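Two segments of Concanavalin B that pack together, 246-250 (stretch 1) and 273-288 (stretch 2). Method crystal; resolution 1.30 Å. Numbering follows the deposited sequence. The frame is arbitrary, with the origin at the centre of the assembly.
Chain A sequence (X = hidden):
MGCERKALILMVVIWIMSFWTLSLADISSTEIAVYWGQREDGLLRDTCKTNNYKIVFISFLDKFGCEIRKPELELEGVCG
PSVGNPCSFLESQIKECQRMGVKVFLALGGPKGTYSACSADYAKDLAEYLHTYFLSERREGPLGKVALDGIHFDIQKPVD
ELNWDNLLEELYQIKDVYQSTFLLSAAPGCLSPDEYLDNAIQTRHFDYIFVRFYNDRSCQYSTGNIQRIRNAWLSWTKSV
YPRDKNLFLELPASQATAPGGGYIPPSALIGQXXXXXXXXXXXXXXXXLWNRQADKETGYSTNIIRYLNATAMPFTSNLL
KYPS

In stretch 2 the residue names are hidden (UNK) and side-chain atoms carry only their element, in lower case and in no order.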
# COMPACT_ATOMS: atom_id res chain seq x y z
N ASN A 246 6.53 11.41 -3.96
CA ASN A 246 5.81 10.20 -4.30
C ASN A 246 6.42 8.93 -3.71
O ASN A 246 5.93 7.86 -4.04
CB ASN A 246 5.63 10.06 -5.81
CG ASN A 246 6.93 10.09 -6.59
OD1 ASN A 246 8.02 9.97 -6.04
ND2 ASN A 246 6.79 10.24 -7.93
N LEU A 247 7.42 9.08 -2.84
CA LEU A 247 8.11 7.93 -2.27
C LEU A 247 7.83 7.81 -0.78
O LEU A 247 7.94 8.77 -0.02
CB LEU A 247 9.60 8.01 -2.47
CG LEU A 247 10.13 8.04 -3.87
CD1 LEU A 247 11.65 8.06 -3.84
CD2 LEU A 247 9.61 6.87 -4.63
N PHE A 248 7.46 6.60 -0.40
CA PHE A 248 7.21 6.28 0.98
C PHE A 248 8.10 5.13 1.41
O PHE A 248 8.43 4.26 0.58
CB PHE A 248 5.78 5.79 1.19
CG PHE A 248 4.70 6.78 0.94
CD1 PHE A 248 4.35 7.13 -0.35
CD2 PHE A 248 3.96 7.31 2.00
CE1 PHE A 248 3.29 7.98 -0.59
CE2 PHE A 248 2.92 8.19 1.76
CZ PHE A 248 2.57 8.50 0.45
N LEU A 249 8.46 5.09 2.69
CA LEU A 249 9.09 3.91 3.26
C LEU A 249 8.02 3.01 3.85
O LEU A 249 7.30 3.41 4.78
CB LEU A 249 10.06 4.24 4.39
CG LEU A 249 11.22 5.13 4.03
CD1 LEU A 249 10.85 6.60 4.24
CD2 LEU A 249 12.41 4.80 4.92
N GLU A 250 7.90 1.78 3.34
CA GLU A 250 7.05 0.78 3.97
C GLU A 250 7.91 -0.01 4.95
O GLU A 250 8.96 -0.54 4.57
CB GLU A 250 6.36 -0.14 2.98
CG GLU A 250 5.48 -1.14 3.68
CD GLU A 250 4.70 -2.01 2.74
OE1 GLU A 250 4.10 -1.43 1.81
OE2 GLU A 250 4.58 -3.23 2.99
N UNK A 273 17.27 8.14 10.59
CA UNK A 273 16.99 7.73 9.22
C UNK A 273 16.41 8.86 8.38
O UNK A 273 17.06 9.32 7.43
c UNK A 273 16.08 6.49 9.18
c UNK A 273 16.75 5.33 9.91
c UNK A 273 15.75 6.10 7.74
N UNK A 274 15.23 9.34 8.74
CA UNK A 274 14.57 10.32 7.90
C UNK A 274 15.41 11.56 7.55
O UNK A 274 15.37 12.01 6.40
c UNK A 274 12.15 9.63 8.60
c UNK A 274 11.86 8.96 7.27
c UNK A 274 13.22 10.72 8.49
c UNK A 274 10.88 10.20 9.20
N UNK A 275 16.14 12.13 8.53
CA UNK A 275 16.86 13.35 8.18
C UNK A 275 17.90 13.18 7.09
O UNK A 275 18.33 14.16 6.48
c UNK A 275 16.28 11.81 9.95
c UNK A 275 16.68 13.12 10.55
c UNK A 275 17.54 13.76 9.50
N UNK A 276 18.27 11.93 6.86
CA UNK A 276 19.39 11.61 6.01
C UNK A 276 19.00 10.97 4.70
O UNK A 276 19.85 10.46 3.99
c UNK A 276 21.87 12.82 10.18
o UNK A 276 22.38 13.52 11.25
c UNK A 276 22.19 13.22 8.91
c UNK A 276 21.67 12.55 7.82
c UNK A 276 20.91 11.44 7.98
c UNK A 276 20.60 11.04 9.27
c UNK A 276 20.36 10.74 6.79
c UNK A 276 21.08 11.72 10.37
N UNK A 277 17.72 10.97 4.37
CA UNK A 277 17.30 10.42 3.09
C UNK A 277 17.59 11.40 1.97
O UNK A 277 17.16 12.55 2.04
c UNK A 277 15.34 9.09 4.10
c UNK A 277 13.83 8.99 4.06
c UNK A 277 16.01 7.75 3.87
c UNK A 277 15.80 10.15 3.12
N UNK A 278 18.31 10.96 0.92
CA UNK A 278 18.53 11.90 -0.18
C UNK A 278 17.26 12.44 -0.80
O UNK A 278 16.31 11.71 -1.00
c UNK A 278 19.19 9.78 0.82
c UNK A 278 19.33 11.06 -1.18
c UNK A 278 20.11 10.13 -0.33
N UNK A 279 17.26 13.73 -1.11
CA UNK A 279 16.10 14.40 -1.68
C UNK A 279 14.86 14.29 -0.80
O UNK A 279 13.72 14.36 -1.27
c UNK A 279 15.82 13.95 -3.13
o UNK A 279 17.06 13.70 -5.10
c UNK A 279 16.87 14.40 -4.11
o UNK A 279 17.48 15.46 -3.89
N UNK A 280 15.09 14.23 0.51
CA UNK A 280 14.03 14.27 1.49
C UNK A 280 13.00 15.34 1.18
O UNK A 280 11.80 15.09 1.20
c UNK A 280 14.59 15.24 5.28
c UNK A 280 13.00 13.59 4.35
c UNK A 280 13.79 14.84 4.05
c UNK A 280 14.68 14.55 2.87
N UNK A 281 13.47 16.55 0.89
CA UNK A 281 12.56 17.66 0.78
C UNK A 281 11.66 17.65 -0.45
O UNK A 281 10.66 18.34 -0.46
c UNK A 281 13.23 19.08 3.43
n UNK A 281 13.83 18.64 4.53
c UNK A 281 14.10 19.18 2.18
c UNK A 281 13.33 18.99 0.87
o UNK A 281 12.04 19.42 3.41
N UNK A 282 12.04 16.90 -1.48
CA UNK A 282 11.24 16.84 -2.68
C UNK A 282 10.60 15.50 -2.96
O UNK A 282 9.63 15.46 -3.68
o UNK A 282 13.20 16.43 -4.02
c UNK A 282 12.04 17.25 -3.92
c UNK A 282 12.47 18.72 -3.81
N UNK A 283 11.10 14.40 -2.39
CA UNK A 283 10.62 13.08 -2.76
C UNK A 283 9.89 12.35 -1.65
O UNK A 283 9.12 11.45 -1.93
c UNK A 283 12.48 12.80 -4.47
n UNK A 283 10.69 9.85 -7.19
c UNK A 283 11.60 13.04 -5.67
n UNK A 283 12.67 11.00 -7.28
c UNK A 283 11.77 12.20 -3.28
n UNK A 283 10.88 11.86 -6.10
c UNK A 283 11.41 10.91 -6.86
N UNK A 284 10.19 12.67 -0.38
CA UNK A 284 9.65 11.90 0.73
C UNK A 284 8.20 12.31 1.03
O UNK A 284 7.93 13.48 1.35
c UNK A 284 8.77 12.05 5.31
o UNK A 284 8.20 10.26 6.79
c UNK A 284 9.35 12.48 4.14
c UNK A 284 9.89 10.26 3.57
c UNK A 284 9.31 9.81 4.75
c UNK A 284 8.77 10.72 5.62
c UNK A 284 10.50 12.10 1.97
c UNK A 284 9.91 11.60 3.25
N UNK A 285 7.30 11.33 0.97
CA UNK A 285 5.90 11.54 1.26
C UNK A 285 5.46 11.02 2.63
O UNK A 285 4.46 11.48 3.19
c UNK A 285 5.05 10.90 0.18
N UNK A 286 6.17 10.02 3.15
CA UNK A 286 5.74 9.43 4.41
C UNK A 286 6.12 7.98 4.52
O UNK A 286 7.10 7.51 3.90
N UNK A 287 5.35 7.27 5.33
CA UNK A 287 5.64 5.90 5.62
C UNK A 287 4.37 5.07 5.52
O UNK A 287 3.25 5.60 5.65
c UNK A 287 5.85 5.80 9.52
c UNK A 287 5.32 6.10 8.12
c UNK A 287 7.58 6.48 7.13
c UNK A 287 6.26 5.72 7.01
N UNK A 288 4.55 3.77 5.27
CA UNK A 288 3.47 2.81 5.40
C UNK A 288 3.86 1.77 6.42
O UNK A 288 5.03 1.40 6.51
c UNK A 288 3.18 2.11 4.07

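Position 273 has three side-chain carbons, one carrying the other two: Val 273, which faces stretch 1 without reaching it. Position 274 has four carbons forked at the second, and one branch end touches Leu 249; it is Leu 274, long enough to extend the apolar pocket, and Leu 274 CD2 lies 4.0 Å from Leu 249 CD1. At 275 three carbons close a ring onto the backbone nitrogen: Pro 275, remote from stretch 1. Position 276, one carbon, then a ring of six carbons bearing an oxygen, is Tyr 276, exposed and also out of reach of stretch 1.

Position 277 again has four carbons forked at the second, and one of its ends touches Leu 249. This is Leu 277, whose CD1 lies 3.8 Å from Leu 249 CD1; it also opens a type II turn ending at 280. Within the turn, 278 has a three-carbon ring closed on N, Pro 278, whose phi of -58° suits that place. Position 279 has two carbons, the second carrying two oxygens: Asp 279, at the N-cap position though its side chain makes no capping bond. Position 280, four carbons forked at the second, is Leu 280, buried but out of reach of stretch 1. Position 281, three carbons ending in one oxygen and one nitrogen, is Gln 281, and 282, one carbon carrying an oxygen and a carbon, is Thr 282; both are polar and exposed.

Position 283 has three carbons, a nitrogen, then a carbon with two more nitrogens: Arg 283. Its NH2 donates to Asn 246 OD1 at 2.9 Å, while Leu 247 CD1 lies over one guanidinium face. Position 284, one carbon, then a ring of six carbons bearing an oxygen, is Tyr 284; its ring offers an apolar edge to Leu 249, with CE1 3.6 Å from Leu 249 CD1, while its OH is hydrogen-bonded elsewhere in the structure. The single carbon at 285 sits over the Phe 248 ring, 3.6 Å from CB to the ring centroid, in a CH-pi contact: Ala 285, small enough to lie close to the face. Position 286 has no side chain: Gly 286. A CB here would be jammed against the preceding carbonyl oxygen. Position 287, four carbons forked at the first with one longer arm, is Ile 287, apolar and on the same sheet face as Leu 249; its CG2 lies 4.3 Å from Leu 249 CB. The lone carbon at 288, 4.0 Å from Glu 250 CG, is CB of Ala 288, a methyl that meets the aliphatic part of Glu 250.

The contact joins two parallel strands. Leu 247 N donates to Arg 283 O (3.1 Å) and Leu 249 N to Gly 286 O (3.0 Å); in return Ala 285 N reaches Leu 247 O and Ala 288 N reaches Leu 249 O, each at 2.8 Å. Leu 249 packs among apolar side chains, while Arg 283 and Asn 246 add a polar tie beside the strand pair.

Stretch 2, residues 273-288: VLPYLPDLQTRYAGIA
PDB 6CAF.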